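Local coordinates for protein aspartokinase (Synechocystis, PDB 3L76) that probably phosphorylates the beta-carboxyl group of aspartate with ATP, the first step toward lysine and threonine, and binds both of these end products, at residues S158-A163 against E219-Y224; V273-V278 against P335-Y340; A98-V103 against R120-L125. One frame throughout, in Å; residues are numbered along the deposited sequence.

Contact 1 (S158-A163 against E219-Y224); sequences SAVALA and EIARNY
V160 of helix 154-166 faces I220 and A221 of helix 215-224, the two helices running side by side in nearly the same direction, 13° apart, with local axes 9.3 Å from each other. One methyl does most of the touching. V160 CG1 stands anti to its backbone N (chi1 169°), which carries it to I220 CG2 at 3.3 Å; the two side chains pass each other at a slant. The same methyl lies 3.5 Å from A221 N and 4.0 Å from A221 CB, and thus touches the helix backbone as well as side chains. A161 adds a looser flank, its N being 4.5 Å from I220 CG2. All four of these residues are buried.

The far side of helix 215-224 is polar and partly exposed. There R222 holds N223 OD1 side-on through NE (3.1 Å) and NH2 (3.0 Å), both donors coming from one face of the amide plane. R222 also forms salt bridges with D200 and D262, and N223 ND2 bonds to D262. In the amino acid kinase fold these helices lead into the neighbouring parallel strands 170-175 and 228-232. The interface itself is wholly apolar between side chains, which implies that shape and exclusion of water join the helices, while directional polar bonds tie helix 215-224 to D200 and D262.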
ATOM      1  N   SER A 158      -4.191  -6.142  17.547  1.00 48.09           N
ATOM      2  CA  SER A 158      -3.106  -5.169  17.591  1.00 53.68           C
ATOM      3  C   SER A 158      -3.366  -4.202  18.725  1.00 52.96           C
ATOM      4  O   SER A 158      -2.485  -3.918  19.522  1.00 45.00           O
ATOM      5  CB  SER A 158      -2.980  -4.401  16.272  1.00 40.87           C
ATOM      6  OG  SER A 158      -2.595  -5.257  15.210  1.00 62.11           O
ATOM      7  N   ALA A 159      -4.598  -3.712  18.798  1.00 43.10           N
ATOM      8  CA  ALA A 159      -4.957  -2.709  19.792  1.00 45.95           C
ATOM      9  C   ALA A 159      -4.703  -3.203  21.206  1.00 51.92           C
ATOM     10  O   ALA A 159      -4.056  -2.528  22.010  1.00 52.88           O
ATOM     11  CB  ALA A 159      -6.401  -2.299  19.630  1.00 34.17           C
ATOM     12  N   VAL A 160      -5.220  -4.384  21.512  1.00 41.11           N
ATOM     13  CA  VAL A 160      -5.035  -4.963  22.831  1.00 46.39           C
ATOM     14  C   VAL A 160      -3.560  -5.226  23.123  1.00 44.98           C
ATOM     15  O   VAL A 160      -3.067  -4.835  24.178  1.00 52.58           O
ATOM     16  CB  VAL A 160      -5.889  -6.249  23.034  1.00 40.59           C
ATOM     17  CG1 VAL A 160      -5.473  -6.962  24.301  1.00 59.21           C
ATOM     18  CG2 VAL A 160      -7.376  -5.902  23.091  1.00 29.33           C
ATOM     19  N   ALA A 161      -2.863  -5.884  22.197  1.00 31.54           N
ATOM     20  CA  ALA A 161      -1.414  -6.114  22.335  1.00 30.73           C
ATOM     21  C   ALA A 161      -0.644  -4.823  22.620  1.00 36.30           C
ATOM     22  O   ALA A 161       0.329  -4.823  23.371  1.00 47.37           O
ATOM     23  CB  ALA A 161      -0.854  -6.794  21.102  1.00 25.75           C
ATOM     24  N   LEU A 162      -1.095  -3.719  22.027  1.00 42.15           N
ATOM     25  CA  LEU A 162      -0.438  -2.432  22.197  1.00 54.90           C
ATOM     26  C   LEU A 162      -0.692  -1.898  23.584  1.00 56.95           C
ATOM     27  O   LEU A 162       0.236  -1.478  24.263  1.00 56.33           O
ATOM     28  CB  LEU A 162      -0.925  -1.424  21.152  1.00 59.09           C
ATOM     29  CG  LEU A 162      -0.156  -1.434  19.838  1.00 51.37           C
ATOM     30  CD1 LEU A 162      -0.868  -0.591  18.818  1.00 77.73           C
ATOM     31  CD2 LEU A 162       1.256  -0.938  20.068  1.00 43.84           C
ATOM     32  N   ALA A 163      -1.958  -1.907  23.996  1.00 60.05           N
ATOM     33  CA  ALA A 163      -2.328  -1.476  25.339  1.00 49.92           C
ATOM     34  C   ALA A 163      -1.552  -2.277  26.382  1.00 61.14           C
ATOM     35  O   ALA A 163      -1.111  -1.725  27.387  1.00 55.46           O
ATOM     36  CB  ALA A 163      -3.836  -1.602  25.563  1.00 29.22           C
ATOM     37  N   GLU A 219      -9.316 -12.426  24.782  1.00 36.38           N
ATOM     38  CA  GLU A 219      -8.483 -13.375  25.506  1.00 32.29           C
ATOM     39  C   GLU A 219      -7.106 -12.805  25.859  1.00 42.33           C
ATOM     40  O   GLU A 219      -6.532 -13.128  26.902  1.00 44.44           O
ATOM     41  CB  GLU A 219      -8.347 -14.676  24.716  1.00 29.41           C
ATOM     42  CG  GLU A 219      -7.337 -15.680  25.286  1.00 17.53           C
ATOM     43  CD  GLU A 219      -7.358 -16.980  24.507  1.00 47.50           C
ATOM     44  OE1 GLU A 219      -8.209 -17.856  24.817  1.00 50.87           O
ATOM     45  OE2 GLU A 219      -6.548 -17.109  23.565  1.00 35.38           O
ATOM     46  N   ILE A 220      -6.564 -11.962  24.990  1.00 51.58           N
ATOM     47  CA  ILE A 220      -5.297 -11.300  25.298  1.00 35.04           C
ATOM     48  C   ILE A 220      -5.534 -10.311  26.430  1.00 43.23           C
ATOM     49  O   ILE A 220      -4.778 -10.291  27.393  1.00 37.66           O
ATOM     50  CB  ILE A 220      -4.679 -10.628  24.068  1.00 40.75           C
ATOM     51  CG1 ILE A 220      -4.075 -11.692  23.151  1.00 32.66           C
ATOM     52  CG2 ILE A 220      -3.581  -9.659  24.478  1.00 43.45           C
ATOM     53  CD1 ILE A 220      -3.897 -11.205  21.736  1.00 38.52           C
ATOM     54  N   ALA A 221      -6.616  -9.540  26.335  1.00 24.65           N
ATOM     55  CA  ALA A 221      -6.992  -8.600  27.390  1.00 40.52           C
ATOM     56  C   ALA A 221      -7.143  -9.289  28.745  1.00 54.26           C
ATOM     57  O   ALA A 221      -6.604  -8.814  29.753  1.00 40.74           O
ATOM     58  CB  ALA A 221      -8.264  -7.848  27.034  1.00 24.86           C
ATOM     59  N   ARG A 222      -7.864 -10.406  28.780  1.00 39.16           N
ATOM     60  CA  ARG A 222      -8.015 -11.135  30.032  1.00 39.38           C
ATOM     61  C   ARG A 222      -6.648 -11.501  30.590  1.00 40.69           C
ATOM     62  O   ARG A 222      -6.395 -11.339  31.785  1.00 43.94           O
ATOM     63  CB  ARG A 222      -8.844 -12.421  29.868  1.00 48.32           C
ATOM     64  CG  ARG A 222      -9.062 -13.182  31.195  1.00 45.67           C
ATOM     65  CD  ARG A 222      -9.447 -14.659  31.002  1.00 26.49           C
ATOM     66  NE  ARG A 222      -8.354 -15.435  30.431  1.00 45.29           N
ATOM     67  CZ  ARG A 222      -8.516 -16.420  29.552  1.00 39.01           C
ATOM     68  NH1 ARG A 222      -9.732 -16.741  29.128  1.00 34.15           N
ATOM     69  NH2 ARG A 222      -7.464 -17.071  29.076  1.00 33.82           N
ATOM     70  N   ASN A 223      -5.769 -12.003  29.728  1.00 23.06           N
ATOM     71  CA  ASN A 223      -4.480 -12.496  30.198  1.00 31.09           C
ATOM     72  C   ASN A 223      -3.509 -11.416  30.684  1.00 45.49           C
ATOM     73  O   ASN A 223      -2.615 -11.713  31.468  1.00 38.86           O
ATOM     74  CB  ASN A 223      -3.806 -13.367  29.145  1.00 23.01           C
ATOM     75  CG  ASN A 223      -4.456 -14.741  28.991  1.00 44.00           C
ATOM     76  OD1 ASN A 223      -5.297 -15.170  29.795  1.00 43.27           O
ATOM     77  ND2 ASN A 223      -4.054 -15.443  27.952  1.00 29.11           N
ATOM     78  N   TYR A 224      -3.682 -10.178  30.222  1.00 35.98           N
ATOM     79  CA  TYR A 224      -2.817  -9.080  30.655  1.00 41.07           C
ATOM     80  C   TYR A 224      -3.577  -8.032  31.455  1.00 49.31           C
ATOM     81  O   TYR A 224      -3.080  -6.945  31.708  1.00 53.46           O
ATOM     82  CB  TYR A 224      -2.067  -8.464  29.469  1.00 31.99           C
ATOM     83  CG  TYR A 224      -1.119  -9.447  28.820  1.00 44.72           C
ATOM     84  CD1 TYR A 224       0.215  -9.521  29.203  1.00 51.87           C
ATOM     85  CD2 TYR A 224      -1.564 -10.322  27.853  1.00 49.83           C
ATOM     86  CE1 TYR A 224       1.073 -10.434  28.619  1.00 46.77           C
ATOM     87  CE2 TYR A 224      -0.722 -11.240  27.274  1.00 45.95           C
ATOM     88  CZ  TYR A 224       0.589 -11.296  27.656  1.00 49.17           C
ATOM     89  OH  TYR A 224       1.420 -12.212  27.059  1.00 58.15           O
TER

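Contact 2 (V273-V278 against P335-Y340); sequences VALLRV and PALRSY. With SO4 (sulfate ion), chain G.
V278 and L337 bring their backbones closest, CA to CA 6.8 Å, where strand 271-279 turns a corner at R277 and the loop after helix 323-333 passes by. A G1 beta bulge sets R277 and V278 opposite the single residue N312, R277 taking the left-handed backbone conformation (phi 54°, psi 49°) of the first bulge position.

L337 is the loop residue that reaches the strand. Its CD2 methyl meets V278 CG2 at 3.5 Å and L275 CD1 at 3.9 Å, and L337 CG is 3.7 Å from V278 CG2; L337 slants across both partners. All three are buried, and V278 also comes to about 4 Å from a bound threonine. R338 ties the loop down, donating to the carbonyls of P341, E346 and A347.

The R277 side chain leaves in another direction. With CG anti to the backbone N and the chain extended to NE, the guanidinium presents an edge to a sulfate, probably from the crystallisation liquor. NH2 donates to sulfate O4 at 164°, whereas NE makes a weak bond of 3.2 Å to that oxygen. S311 OG and N310 N also bind the ion. An alanine here removes the guanidinium, and would probably leave the anion held by S311 and N310 without the arginine's two N-H donors and its charge.

The chemistry thus divides at the bulge: methyl packing fixes the loop against an ACT-domain strand beside the threonine pocket, and an outward arginine offers charge to an anion.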
ATOM      1  N   VAL A 273     -22.090 -39.131  38.548  1.00 31.98           N
ATOM      2  CA  VAL A 273     -23.360 -39.801  38.687  1.00 40.56           C
ATOM      3  C   VAL A 273     -24.033 -39.861  37.312  1.00 44.32           C
ATOM      4  O   VAL A 273     -24.123 -38.863  36.613  1.00 47.42           O
ATOM      5  CB  VAL A 273     -24.298 -39.077  39.666  1.00 48.29           C
ATOM      6  CG1 VAL A 273     -25.572 -39.852  39.800  1.00 40.36           C
ATOM      7  CG2 VAL A 273     -23.638 -38.900  41.034  1.00 33.90           C
ATOM      8  N   ALA A 274     -24.503 -41.037  36.918  1.00 49.98           N
ATOM      9  CA  ALA A 274     -25.262 -41.153  35.681  1.00 31.89           C
ATOM     10  C   ALA A 274     -26.601 -41.851  35.935  1.00 40.49           C
ATOM     11  O   ALA A 274     -26.677 -42.839  36.676  1.00 45.42           O
ATOM     12  CB  ALA A 274     -24.441 -41.905  34.616  1.00 27.93           C
ATOM     13  N   LEU A 275     -27.656 -41.296  35.348  1.00 31.07           N
ATOM     14  CA  LEU A 275     -28.946 -41.963  35.249  1.00 33.49           C
ATOM     15  C   LEU A 275     -29.072 -42.592  33.871  1.00 32.63           C
ATOM     16  O   LEU A 275     -29.103 -41.888  32.872  1.00 43.64           O
ATOM     17  CB  LEU A 275     -30.076 -40.962  35.435  1.00 34.04           C
ATOM     18  CG  LEU A 275     -30.938 -41.199  36.671  1.00 52.38           C
ATOM     19  CD1 LEU A 275     -32.121 -40.254  36.656  1.00 46.10           C
ATOM     20  CD2 LEU A 275     -31.401 -42.659  36.735  1.00 41.53           C
ATOM     21  N   LEU A 276     -29.136 -43.917  33.827  1.00 31.26           N
ATOM     22  CA  LEU A 276     -29.187 -44.658  32.571  1.00 34.86           C
ATOM     23  C   LEU A 276     -30.615 -44.976  32.138  1.00 42.78           C
ATOM     24  O   LEU A 276     -31.485 -45.225  32.975  1.00 41.98           O
ATOM     25  CB  LEU A 276     -28.432 -45.975  32.730  1.00 32.52           C
ATOM     26  CG  LEU A 276     -26.987 -45.899  33.197  1.00 40.17           C
ATOM     27  CD1 LEU A 276     -26.476 -47.293  33.478  1.00 20.14           C
ATOM     28  CD2 LEU A 276     -26.122 -45.182  32.159  1.00 26.69           C
ATOM     29  N   ARG A 277     -30.834 -44.977  30.827  1.00 47.32           N
ATOM     30  CA  ARG A 277     -32.077 -45.466  30.228  1.00 41.70           C
ATOM     31  C   ARG A 277     -33.319 -44.808  30.812  1.00 49.86           C
ATOM     32  O   ARG A 277     -34.277 -45.480  31.199  1.00 34.57           O
ATOM     33  CB  ARG A 277     -32.183 -46.985  30.370  1.00 33.53           C
ATOM     34  CG  ARG A 277     -33.143 -47.618  29.381  1.00 40.59           C
ATOM     35  CD  ARG A 277     -32.919 -49.105  29.298  1.00 38.40           C
ATOM     36  NE  ARG A 277     -33.638 -49.702  28.183  1.00 51.78           N
ATOM     37  CZ  ARG A 277     -33.834 -51.006  28.049  1.00 54.82           C
ATOM     38  NH1 ARG A 277     -33.376 -51.851  28.964  1.00 43.04           N
ATOM     39  NH2 ARG A 277     -34.488 -51.465  27.003  1.00 45.07           N
ATOM     40  N   VAL A 278     -33.287 -43.490  30.883  1.00 42.61           N
ATOM     41  CA  VAL A 278     -34.421 -42.716  31.345  1.00 34.63           C
ATOM     42  C   VAL A 278     -35.283 -42.429  30.101  1.00 36.18           C
ATOM     43  O   VAL A 278     -34.799 -42.541  28.976  1.00 39.17           O
ATOM     44  CB  VAL A 278     -33.906 -41.421  32.051  1.00 30.56           C
ATOM     45  CG1 VAL A 278     -33.786 -40.282  31.065  1.00 37.36           C
ATOM     46  CG2 VAL A 278     -34.794 -41.033  33.198  1.00 79.17           C
ATOM     47  N   PRO A 335     -37.138 -43.568  40.544  1.00 69.43           N
ATOM     48  CA  PRO A 335     -38.389 -44.331  40.411  1.00 81.95           C
ATOM     49  C   PRO A 335     -39.541 -43.506  39.826  1.00 50.81           C
ATOM     50  O   PRO A 335     -40.376 -44.040  39.099  1.00 54.47           O
ATOM     51  CB  PRO A 335     -38.697 -44.756  41.850  1.00 73.86           C
ATOM     52  CG  PRO A 335     -37.358 -44.823  42.497  1.00 79.46           C
ATOM     53  CD  PRO A 335     -36.556 -43.696  41.892  1.00 51.33           C
ATOM     54  N   ALA A 336     -39.562 -42.214  40.114  1.00 57.66           N
ATOM     55  CA  ALA A 336     -40.583 -41.325  39.566  1.00 52.44           C
ATOM     56  C   ALA A 336     -40.494 -41.146  38.050  1.00 56.12           C
ATOM     57  O   ALA A 336     -41.416 -40.611  37.442  1.00 72.56           O
ATOM     58  CB  ALA A 336     -40.533 -39.964  40.257  1.00 54.60           C
ATOM     59  N   LEU A 337     -39.389 -41.572  37.440  1.00 45.13           N
ATOM     60  CA  LEU A 337     -39.241 -41.474  35.983  1.00 53.96           C
ATOM     61  C   LEU A 337     -39.611 -42.782  35.271  1.00 48.40           C
ATOM     62  O   LEU A 337     -39.403 -42.915  34.068  1.00 60.73           O
ATOM     63  CB  LEU A 337     -37.808 -41.082  35.612  1.00 39.36           C
ATOM     64  CG  LEU A 337     -37.307 -39.635  35.495  1.00 59.27           C
ATOM     65  CD1 LEU A 337     -38.244 -38.612  36.099  1.00 38.00           C
ATOM     66  CD2 LEU A 337     -35.904 -39.505  36.086  1.00 37.71           C
ATOM     67  N   ARG A 338     -40.159 -43.739  36.014  1.00 50.60           N
ATOM     68  CA  ARG A 338     -40.430 -45.075  35.467  1.00 68.14           C
ATOM     69  C   ARG A 338     -41.904 -45.359  35.122  1.00 48.79           C
ATOM     70  O   ARG A 338     -42.795 -44.582  35.435  1.00 64.33           O
ATOM     71  CB  ARG A 338     -39.909 -46.162  36.425  1.00 26.25           C
ATOM     72  CG  ARG A 338     -38.458 -45.982  36.838  1.00 59.27           C
ATOM     73  CD  ARG A 338     -37.965 -47.185  37.620  1.00 50.67           C
ATOM     74  NE  ARG A 338     -36.550 -47.079  37.968  1.00 47.16           N
ATOM     75  CZ  ARG A 338     -36.051 -47.231  39.195  1.00 52.31           C
ATOM     76  NH1 ARG A 338     -36.838 -47.490  40.239  1.00 36.13           N
ATOM     77  NH2 ARG A 338     -34.747 -47.121  39.383  1.00 52.79           N
ATOM     78  N   SER A 339     -42.133 -46.484  34.456  1.00 43.91           N
ATOM     79  CA  SER A 339     -43.472 -47.021  34.259  1.00 57.95           C
ATOM     80  C   SER A 339     -44.165 -47.115  35.607  1.00 67.32           C
ATOM     81  O   SER A 339     -45.049 -46.334  35.902  1.00 54.96           O
ATOM     82  CB  SER A 339     -43.393 -48.421  33.652  1.00 43.93           C
ATOM     83  OG  SER A 339     -42.668 -48.391  32.447  1.00 48.98           O
ATOM     84  N   TYR A 340     -43.780 -48.112  36.401  1.00 82.06           N
ATOM     85  CA  TYR A 340     -44.128 -48.147  37.819  1.00 84.20           C
ATOM     86  C   TYR A 340     -42.833 -47.996  38.605  1.00 70.91           C
ATOM     87  O   TYR A 340     -41.773 -48.379  38.113  1.00 49.61           O
ATOM     88  CB  TYR A 340     -44.910 -49.427  38.213  1.00 37.73           C
ATOM     89  CG  TYR A 340     -44.379 -50.761  37.694  1.00 30.98           C
ATOM     90  CD1 TYR A 340     -43.919 -51.743  38.581  1.00 52.58           C
ATOM     91  CD2 TYR A 340     -44.388 -51.065  36.333  1.00 53.34           C
ATOM     92  CE1 TYR A 340     -43.449 -52.982  38.126  1.00 31.80           C
ATOM     93  CE2 TYR A 340     -43.923 -52.304  35.859  1.00 68.57           C
ATOM     94  CZ  TYR A 340     -43.456 -53.257  36.757  1.00 76.65           C
ATOM     95  OH  TYR A 340     -43.014 -54.483  36.280  1.00 61.41           O
TER
HETATM   96  S   SO4 G 605     -35.509 -48.332  25.114  0.50 35.26           S
HETATM   97  O1  SO4 G 605     -34.270 -48.183  24.412  0.50 39.58           O
HETATM   98  O2  SO4 G 605     -35.711 -47.547  26.312  0.50 40.76           O
HETATM   99  O3  SO4 G 605     -36.515 -47.906  24.167  0.50 40.76           O
HETATM  100  O4  SO4 G 605     -35.552 -49.683  25.583  0.50 39.95           O

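Contact 3 (A98-V103 against R120-L125); sequences AQVGIV and RLEHHL
E122 reaches Q99 and V100 by a folded side chain: chi1 of 67° sets CG between the backbone N and the carbonyl carbon, and a bend at chi2 (-116°) turns the carboxylate toward the other segment. V100 puts CG1 anti to its own N (chi1 -171°), and this methyl lies 4.1 Å from E122 OE1, the two side chains crossing at about a right angle. E122 OE2 approaches Q99 O at 3.6 Å, a contact between two oxygens and no hydrogen bond. With this carboxyl group buried beside a carbonyl oxygen and hydrophobic L95 and V131, its acidity may be lowered. L121 CB lies 4.0 Å from Q99 O.

This lies near one end of the central sheet of the amino acid kinase fold. Strand 101-104 runs parallel to strand 130-138 and antiparallel to its outer neighbour, strand 115-118, after which the chain enters the short, weakly bonded helix 121-125. The helix thus meets the turn that leads into the strand, at the root of the hairpin, where V100 also shares a backbone bond with D119.

The Q99 side chain leads outward to the dimer partner. Its NE2, 4.5 Å from L121 CD1, donates to the backbone O of H144 of the second subunit, and its OE1 takes a weak bond from T96 N. E146 of that second subunit packs against both A98 and Q99.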
ATOM      1  N   ALA A  98       8.190  -1.390  11.319  1.00 63.22           N
ATOM      2  CA  ALA A  98       9.200  -1.598  12.363  1.00 64.57           C
ATOM      3  C   ALA A  98       9.242  -0.515  13.444  1.00 67.09           C
ATOM      4  O   ALA A  98       9.917  -0.676  14.463  1.00 78.04           O
ATOM      5  CB  ALA A  98      10.578  -1.779  11.740  1.00 67.85           C
ATOM      6  N   GLN A  99       8.529   0.582  13.225  1.00 58.69           N
ATOM      7  CA  GLN A  99       8.470   1.649  14.214  1.00 72.24           C
ATOM      8  C   GLN A  99       7.516   1.291  15.347  1.00 72.45           C
ATOM      9  O   GLN A  99       7.594   1.857  16.439  1.00 67.65           O
ATOM     10  CB  GLN A  99       8.041   2.959  13.554  1.00 79.94           C
ATOM     11  CG  GLN A  99       9.024   3.483  12.513  1.00 67.29           C
ATOM     12  CD  GLN A  99       8.466   4.654  11.713  1.00 88.01           C
ATOM     13  OE1 GLN A  99       7.336   4.606  11.213  1.00 62.54           O
ATOM     14  NE2 GLN A  99       9.269   5.708  11.576  1.00105.08           N
ATOM     15  N   VAL A 100       6.623   0.341  15.076  1.00 72.02           N
ATOM     16  CA  VAL A 100       5.618  -0.087  16.049  1.00 67.67           C
ATOM     17  C   VAL A 100       5.930  -1.461  16.630  1.00 67.35           C
ATOM     18  O   VAL A 100       5.774  -1.680  17.825  1.00 65.93           O
ATOM     19  CB  VAL A 100       4.208  -0.118  15.434  1.00 55.13           C
ATOM     20  CG1 VAL A 100       3.180  -0.350  16.510  1.00 43.96           C
ATOM     21  CG2 VAL A 100       3.910   1.183  14.701  1.00 59.55           C
ATOM     22  N   GLY A 101       6.372  -2.385  15.787  1.00 63.69           N
ATOM     23  CA  GLY A 101       6.662  -3.725  16.252  1.00 54.45           C
ATOM     24  C   GLY A 101       7.025  -4.731  15.180  1.00 60.58           C
ATOM     25  O   GLY A 101       7.145  -4.403  14.008  1.00 69.43           O
ATOM     26  N   ILE A 102       7.192  -5.977  15.600  1.00 72.27           N
ATOM     27  CA  ILE A 102       7.682  -7.025  14.723  1.00 69.31           C
ATOM     28  C   ILE A 102       6.905  -8.328  14.895  1.00 65.53           C
ATOM     29  O   ILE A 102       6.737  -8.823  16.012  1.00 64.86           O
ATOM     30  CB  ILE A 102       9.170  -7.304  14.995  1.00 74.59           C
ATOM     31  CG1 ILE A 102       9.998  -6.040  14.773  1.00 73.71           C
ATOM     32  CG2 ILE A 102       9.674  -8.428  14.115  1.00 78.54           C
ATOM     33  CD1 ILE A 102      11.474  -6.251  14.959  1.00 78.58           C
ATOM     34  N   VAL A 103       6.426  -8.868  13.777  1.00 64.81           N
ATOM     35  CA  VAL A 103       5.814 -10.186  13.747  1.00 58.40           C
ATOM     36  C   VAL A 103       6.806 -11.176  13.161  1.00 62.78           C
ATOM     37  O   VAL A 103       7.424 -10.908  12.142  1.00 55.71           O
ATOM     38  CB  VAL A 103       4.550 -10.206  12.887  1.00 45.80           C
ATOM     39  CG1 VAL A 103       3.824 -11.531  13.079  1.00 59.00           C
ATOM     40  CG2 VAL A 103       3.646  -9.061  13.260  1.00 54.41           C
ATOM     41  N   ARG A 120       8.486   1.089  21.207  1.00 95.19           N
ATOM     42  CA  ARG A 120       8.267   2.372  21.894  1.00 80.99           C
ATOM     43  C   ARG A 120       9.030   3.578  21.277  1.00101.78           C
ATOM     44  O   ARG A 120       9.684   4.367  21.978  1.00 58.24           O
ATOM     45  CB  ARG A 120       8.631   2.248  23.368  1.00 76.70           C
ATOM     46  CG  ARG A 120      10.138   2.352  23.654  1.00 90.90           C
ATOM     47  CD  ARG A 120      10.962   1.216  23.047  1.00 77.31           C
ATOM     48  NE  ARG A 120      11.075   1.294  21.595  1.00 71.87           N
ATOM     49  CZ  ARG A 120      11.880   2.130  20.941  1.00 94.31           C
ATOM     50  NH1 ARG A 120      12.650   2.979  21.611  1.00 58.82           N
ATOM     51  NH2 ARG A 120      11.913   2.120  19.612  1.00108.50           N
ATOM     52  N   LEU A 121       8.959   3.732  19.962  1.00103.58           N
ATOM     53  CA  LEU A 121       9.369   5.000  19.384  1.00 76.19           C
ATOM     54  C   LEU A 121       8.171   5.910  19.548  1.00 81.75           C
ATOM     55  O   LEU A 121       8.250   7.104  19.285  1.00 96.21           O
ATOM     56  CB  LEU A 121       9.730   4.875  17.902  1.00 66.03           C
ATOM     57  CG  LEU A 121      10.913   5.668  17.294  1.00 95.76           C
ATOM     58  CD1 LEU A 121      10.730   6.055  15.817  1.00115.11           C
ATOM     59  CD2 LEU A 121      11.530   6.817  18.123  1.00 80.97           C
ATOM     60  N   GLU A 122       7.052   5.338  19.984  1.00 80.64           N
ATOM     61  CA  GLU A 122       5.861   6.132  20.254  1.00 85.82           C
ATOM     62  C   GLU A 122       5.729   6.475  21.725  1.00 75.82           C
ATOM     63  O   GLU A 122       4.985   7.384  22.080  1.00 60.57           O
ATOM     64  CB  GLU A 122       4.603   5.425  19.786  1.00 95.85           C
ATOM     65  CG  GLU A 122       4.286   4.192  20.563  1.00 77.16           C
ATOM     66  CD  GLU A 122       4.357   2.986  19.694  1.00 87.34           C
ATOM     67  OE1 GLU A 122       3.328   2.297  19.572  1.00 87.42           O
ATOM     68  OE2 GLU A 122       5.435   2.749  19.113  1.00106.89           O
ATOM     69  N   HIS A 123       6.425   5.739  22.582  1.00 69.17           N
ATOM     70  CA  HIS A 123       6.621   6.210  23.943  1.00 95.80           C
ATOM     71  C   HIS A 123       7.272   7.598  23.831  1.00 97.03           C
ATOM     72  O   HIS A 123       6.932   8.525  24.565  1.00 83.15           O
ATOM     73  CB  HIS A 123       7.514   5.251  24.734  1.00111.74           C
ATOM     74  CG  HIS A 123       6.803   4.517  25.827  1.00115.86           C
ATOM     75  ND1 HIS A 123       6.729   3.142  25.874  1.00133.13           N
ATOM     76  CD2 HIS A 123       6.139   4.967  26.918  1.00126.01           C
ATOM     77  CE1 HIS A 123       6.048   2.776  26.947  1.00146.03           C
ATOM     78  NE2 HIS A 123       5.677   3.864  27.596  1.00141.16           N
ATOM     79  N   HIS A 124       8.198   7.738  22.886  1.00 66.73           N
ATOM     80  CA  HIS A 124       8.815   9.028  22.586  1.00 65.84           C
ATOM     81  C   HIS A 124       7.841  10.049  21.983  1.00 78.53           C
ATOM     82  O   HIS A 124       7.623  11.125  22.545  1.00 87.49           O
ATOM     83  CB  HIS A 124      10.021   8.838  21.662  1.00 64.09           C
ATOM     84  CG  HIS A 124      10.462  10.095  20.981  1.00 93.17           C
ATOM     85  ND1 HIS A 124      10.559  10.203  19.610  1.00117.75           N
ATOM     86  CD2 HIS A 124      10.815  11.304  21.480  1.00 87.91           C
ATOM     87  CE1 HIS A 124      10.960  11.423  19.293  1.00110.10           C
ATOM     88  NE2 HIS A 124      11.119  12.111  20.409  1.00 85.37           N
ATOM     89  N   LEU A 125       7.253   9.716  20.840  1.00 94.16           N
ATOM     90  CA  LEU A 125       6.326  10.635  20.169  1.00 85.41           C
ATOM     91  C   LEU A 125       5.105  10.919  21.047  1.00 80.68           C
ATOM     92  O   LEU A 125       4.275  11.772  20.729  1.00 60.72           O
ATOM     93  CB  LEU A 125       5.943  10.118  18.763  1.00 45.59           C
ATOM     94  CG  LEU A 125       7.190  10.026  17.854  1.00 57.84           C
ATOM     95  CD1 LEU A 125       7.095   8.972  16.779  1.00 57.51           C
ATOM     96  CD2 LEU A 125       7.539  11.365  17.240  1.00 36.36           C
TER

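In the fold
Contacts 1 and 3 belong to the amino acid kinase part of the chain and adjoin, their centres 16 Å apart. L162, on helix 154-166 of contact 1, bridges them: its CD2 lies 3.9 Å from E122 OE1 and 4.1 Å from V100 CG1. The helix meets contact 3 through L162, and again where L166 touches H123, and helix 215-224 through V160. Contact 2 lies across the chain's centre in the first ACT domain, its centre about 49 Å from that of contact 1 and about 64 Å from that of contact 3; nearest atoms are about 27 and 46 Å apart. Contact 2 alone is placed beside a bound threonine, while contact 3 reaches the second subunit.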